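Local coordinates for ubiquitin domain-containing protein DSK2,putative (Plasmodium falciparum, PDB 6JL3) that probably acts as a ubiquitin shuttle factor, its ubiquitin-like domain being the part that would be recognised by receptors of the proteasome, at residues 7-12 against 17-22; 33-38 against 43-48. All coordinates share one frame; numbering follows the deposited sequence.

Contact 1 of 2, residues 7-12 against 17-22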
# COMPACT_ATOMS: atom_id res chain seq x y z
N VAL A 7 6.65 -4.33 2.97
CA VAL A 7 5.43 -3.75 3.50
C VAL A 7 4.34 -4.82 3.44
O VAL A 7 4.16 -5.48 2.41
CB VAL A 7 5.00 -2.50 2.72
CG1 VAL A 7 3.67 -1.95 3.24
CG2 VAL A 7 6.09 -1.44 2.79
N SER A 8 3.65 -5.01 4.56
CA SER A 8 2.57 -5.97 4.66
C SER A 8 1.23 -5.25 4.56
O SER A 8 1.09 -4.10 4.98
CB SER A 8 2.65 -6.72 5.98
OG SER A 8 3.82 -7.51 6.04
N PHE A 9 0.25 -5.94 4.00
CA PHE A 9 -1.10 -5.42 3.86
C PHE A 9 -2.10 -6.34 4.53
O PHE A 9 -2.05 -7.57 4.36
CB PHE A 9 -1.47 -5.28 2.39
CG PHE A 9 -0.80 -4.13 1.75
CD1 PHE A 9 0.46 -4.28 1.21
CD2 PHE A 9 -1.40 -2.89 1.73
CE1 PHE A 9 1.10 -3.22 0.65
CE2 PHE A 9 -0.76 -1.82 1.15
CZ PHE A 9 0.49 -1.99 0.62
N LYS A 10 -3.00 -5.73 5.30
CA LYS A 10 -4.21 -6.38 5.79
C LYS A 10 -5.36 -5.84 4.96
O LYS A 10 -5.60 -4.62 4.93
CB LYS A 10 -4.40 -6.08 7.27
CG LYS A 10 -3.37 -6.77 8.13
CD LYS A 10 -3.56 -6.45 9.59
CE LYS A 10 -2.72 -7.36 10.48
NZ LYS A 10 -3.05 -7.15 11.92
N VAL A 11 -6.04 -6.74 4.25
CA VAL A 11 -7.07 -6.40 3.29
C VAL A 11 -8.41 -6.90 3.80
O VAL A 11 -8.50 -7.99 4.37
CB VAL A 11 -6.76 -7.04 1.92
CG1 VAL A 11 -7.72 -6.53 0.86
CG2 VAL A 11 -5.31 -6.80 1.53
N THR A 12 -9.46 -6.10 3.56
CA THR A 12 -10.81 -6.50 3.94
C THR A 12 -11.08 -7.93 3.48
O THR A 12 -10.67 -8.34 2.39
CB THR A 12 -11.84 -5.57 3.30
OG1 THR A 12 -11.51 -4.21 3.58
CG2 THR A 12 -13.24 -5.84 3.84
N PHE A 17 -1.02 -10.05 2.53
CA PHE A 17 0.14 -10.31 1.69
C PHE A 17 1.23 -9.31 2.04
O PHE A 17 0.95 -8.24 2.60
CB PHE A 17 -0.18 -10.28 0.18
CG PHE A 17 -0.56 -8.92 -0.33
CD1 PHE A 17 -1.87 -8.47 -0.22
CD2 PHE A 17 0.38 -8.08 -0.91
CE1 PHE A 17 -2.22 -7.22 -0.68
CE2 PHE A 17 0.03 -6.83 -1.36
CZ PHE A 17 -1.28 -6.39 -1.25
N THR A 18 2.47 -9.66 1.70
CA THR A 18 3.62 -8.79 1.90
C THR A 18 4.34 -8.64 0.57
O THR A 18 4.46 -9.60 -0.19
CB THR A 18 4.59 -9.39 2.94
OG1 THR A 18 3.91 -9.53 4.20
CG2 THR A 18 5.83 -8.52 3.13
N VAL A 19 4.79 -7.41 0.28
CA VAL A 19 5.56 -7.12 -0.92
C VAL A 19 6.87 -6.43 -0.55
O VAL A 19 6.98 -5.78 0.49
CB VAL A 19 4.78 -6.27 -1.95
CG1 VAL A 19 3.75 -7.13 -2.66
CG2 VAL A 19 4.12 -5.08 -1.27
N ALA A 20 7.85 -6.57 -1.43
CA ALA A 20 9.13 -5.88 -1.32
C ALA A 20 9.14 -4.77 -2.36
O ALA A 20 9.05 -5.04 -3.56
CB ALA A 20 10.29 -6.85 -1.55
N ILE A 21 9.24 -3.53 -1.89
CA ILE A 21 9.07 -2.36 -2.73
C ILE A 21 10.22 -1.38 -2.51
O ILE A 21 10.85 -1.36 -1.45
CB ILE A 21 7.72 -1.66 -2.44
CG1 ILE A 21 7.65 -1.20 -0.98
CG2 ILE A 21 6.56 -2.60 -2.74
CD1 ILE A 21 6.46 -0.31 -0.69
N GLU A 22 10.48 -0.56 -3.52
CA GLU A 22 11.38 0.57 -3.33
C GLU A 22 10.66 1.61 -2.48
O GLU A 22 9.51 1.94 -2.76
CB GLU A 22 11.75 1.17 -4.66
CG GLU A 22 12.80 0.38 -5.38
CD GLU A 22 12.22 -0.51 -6.45
OE1 GLU A 22 13.00 -1.29 -7.04
OE2 GLU A 22 11.00 -0.45 -6.71
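F9 and F17 meet across the N-terminal beta hairpin of a ubiquitin-like beta-grasp fold, where strand 5-11 runs antiparallel to strand 15-21. Their ring planes are within 15° of parallel, yet the rings are slid so far apart that they barely overlap: CD1 of F9 meets CE2 of F17 at 3.6 Å, while CB of F9 sits over a face of the F17 ring, 4.0 Å from its centroid, in a CH-pi contact. The chi1 of F17, 67°, places CG between its own backbone N and carbonyl carbon and carries the ring across to strand 5-11, where V11 CG2 touches F17 CE1. At the edge of the F9 ring, F9 CE1 packs on V19 CG2, and farther along the same face V7 CG2 meets I21 CD1 at 3.7 Å.

The backbone sets this spacing. V7 and V19 form one hydrogen-bonded pair, F9 and F17 the next, so all four side chains share one face, where helix 27-35 lays L30 and C34 on F9 and I33 on V19. V7 and V19 exchange two nearly straight bonds; of the other two, F9 N to F17 O is the shorter, whereas F17 N reaches F9 O at 3.2 Å with an N-H...O angle of 153°.

Between them, S8 and T18 make the non-hydrogen-bonded pair and turn to the opposite face. Both hydroxyls stand anti to their own carbonyl carbons, and S8 OG hydrogen-bonds T18 OG1 at 2.7 Å.

Contact 2 of 2, residues 33-38 against 43-48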
# COMPACT_ATOMS: atom_id res chain seq x y z
N ILE A 33 0.72 -2.27 -7.55
CA ILE A 33 1.23 -3.51 -6.97
C ILE A 33 0.11 -4.26 -6.26
O ILE A 33 -0.05 -5.48 -6.43
CB ILE A 33 2.41 -3.21 -6.02
CG1 ILE A 33 3.63 -2.71 -6.81
CG2 ILE A 33 2.77 -4.45 -5.21
CD1 ILE A 33 4.74 -2.14 -5.93
N CYS A 34 -0.68 -3.56 -5.45
CA CYS A 34 -1.75 -4.22 -4.71
C CYS A 34 -2.74 -4.89 -5.65
O CYS A 34 -3.23 -5.99 -5.37
CB CYS A 34 -2.48 -3.21 -3.81
SG CYS A 34 -1.56 -2.71 -2.36
N ALA A 35 -3.05 -4.24 -6.78
CA ALA A 35 -4.01 -4.80 -7.72
C ALA A 35 -3.49 -6.07 -8.38
O ALA A 35 -4.30 -6.88 -8.85
CB ALA A 35 -4.37 -3.77 -8.81
N GLU A 36 -2.18 -6.27 -8.42
CA GLU A 36 -1.60 -7.52 -8.91
C GLU A 36 -1.53 -8.59 -7.83
O GLU A 36 -1.10 -9.72 -8.13
CB GLU A 36 -0.22 -7.23 -9.52
CG GLU A 36 -0.34 -6.42 -10.81
CD GLU A 36 0.95 -6.17 -11.57
OE1 GLU A 36 2.05 -6.45 -11.04
OE2 GLU A 36 0.86 -5.69 -12.72
N HIS A 37 -1.98 -8.29 -6.61
CA HIS A 37 -2.00 -9.24 -5.51
C HIS A 37 -3.38 -9.55 -4.95
O HIS A 37 -3.55 -10.61 -4.34
CB HIS A 37 -1.09 -8.77 -4.36
CG HIS A 37 0.36 -8.82 -4.71
ND1 HIS A 37 0.98 -7.84 -5.47
CD2 HIS A 37 1.31 -9.75 -4.45
CE1 HIS A 37 2.25 -8.17 -5.64
NE2 HIS A 37 2.48 -9.32 -5.03
N VAL A 38 -4.37 -8.67 -5.12
CA VAL A 38 -5.72 -8.88 -4.62
C VAL A 38 -6.71 -8.32 -5.63
O VAL A 38 -6.37 -7.50 -6.48
CB VAL A 38 -5.96 -8.23 -3.23
CG1 VAL A 38 -5.02 -8.84 -2.21
CG2 VAL A 38 -5.79 -6.71 -3.28
N GLU A 43 -8.63 1.99 -8.82
CA GLU A 43 -9.51 3.12 -8.56
C GLU A 43 -10.42 2.90 -7.36
O GLU A 43 -10.93 3.88 -6.80
CB GLU A 43 -10.30 3.45 -9.83
CG GLU A 43 -9.43 3.86 -11.02
CD GLU A 43 -8.89 2.68 -11.84
OE1 GLU A 43 -8.20 2.95 -12.84
OE2 GLU A 43 -9.15 1.51 -11.49
N ALA A 44 -10.63 1.65 -6.94
CA ALA A 44 -11.45 1.37 -5.77
C ALA A 44 -10.64 1.24 -4.49
O ALA A 44 -11.23 1.12 -3.40
CB ALA A 44 -12.24 0.07 -5.97
N GLN A 45 -9.31 1.23 -4.58
CA GLN A 45 -8.48 1.01 -3.41
C GLN A 45 -8.31 2.27 -2.59
O GLN A 45 -8.10 3.36 -3.12
CB GLN A 45 -7.09 0.59 -3.84
CG GLN A 45 -6.98 -0.77 -4.45
CD GLN A 45 -5.56 -1.10 -4.85
OE1 GLN A 45 -4.60 -0.58 -4.28
NE2 GLN A 45 -5.42 -1.97 -5.84
N ARG A 46 -8.33 2.09 -1.27
CA ARG A 46 -7.90 3.13 -0.34
C ARG A 46 -6.84 2.50 0.57
O ARG A 46 -7.12 1.49 1.23
CB ARG A 46 -9.08 3.66 0.48
CG ARG A 46 -10.22 4.21 -0.37
CD ARG A 46 -9.82 5.46 -1.15
NE ARG A 46 -10.93 6.00 -1.94
CZ ARG A 46 -11.15 5.71 -3.21
NH1 ARG A 46 -10.35 4.88 -3.87
NH2 ARG A 46 -12.19 6.25 -3.84
N ILE A 47 -5.63 3.06 0.55
CA ILE A 47 -4.54 2.59 1.40
C ILE A 47 -4.51 3.44 2.65
O ILE A 47 -4.40 4.68 2.58
CB ILE A 47 -3.20 2.60 0.66
CG1 ILE A 47 -3.25 1.66 -0.55
CG2 ILE A 47 -2.08 2.21 1.63
CD1 ILE A 47 -1.97 1.61 -1.37
N ILE A 48 -4.62 2.78 3.81
CA ILE A 48 -4.72 3.44 5.11
C ILE A 48 -3.43 3.17 5.87
O ILE A 48 -3.04 2.02 6.06
CB ILE A 48 -5.93 2.91 5.92
CG1 ILE A 48 -7.20 2.84 5.06
CG2 ILE A 48 -6.07 3.73 7.21
CD1 ILE A 48 -7.64 4.12 4.45
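NE2 of Q45 is gripped by two backbone carbonyls, K31 O in helix 27-35 and I40 O in the loop after it, which holds the amide against C34 and A35 of helix 27-35. The side chain gets there from strand 45-49 by running fully extended beyond CG (chi2 -180°). Once there, OE1 lies 3.4 Å from C34 CB, and NE2 packs 3.6 Å from A35 CB. The neighbouring A35 N is no partner for NE2, since both are donors. Farther along the strand, I47 CD1 reaches C34 SG at 4.5 Å, a looser apolar touch.

Each segment is also braced from within. H37 ND1 donates to I33 O over 2.7 Å, almost straight and in the plane of the imidazole, although it approaches from above the carbonyl plane. C34 O accepts from both H37 N and V38 N. On the other segment, R46 NH1 bonds to E43 O and Q45 O, joining the 3-10 turn to the start of the strand.

No hydrogen bond links the two segments directly, so the buried amide of Q45 joins strand to helix by packing here and by its bonds to the carbonyls of K31 and I40.

The two contacts follow one another along the chain, contact 1 closing the N-terminal hairpin before contact 2 opens on helix 27-35, and their centres are about 10 Å apart. Both reach the same mixed sheet, but at different strands: 15-21 is outermost and pairs with 5-11, while 45-49 lies beyond 70-75. The helix spans the interval. C34, which belongs to contact 2, also meets F9 of contact 1, SG to CZ 3.7 Å, and I33 packs on I21. F9, V19, I21, C34 and I47 thus contribute to one hydrophobic core, with H37 and V38 packing at its margin on V19 and F17, and the helix held in the grasp of the sheet, as in ubiquitin.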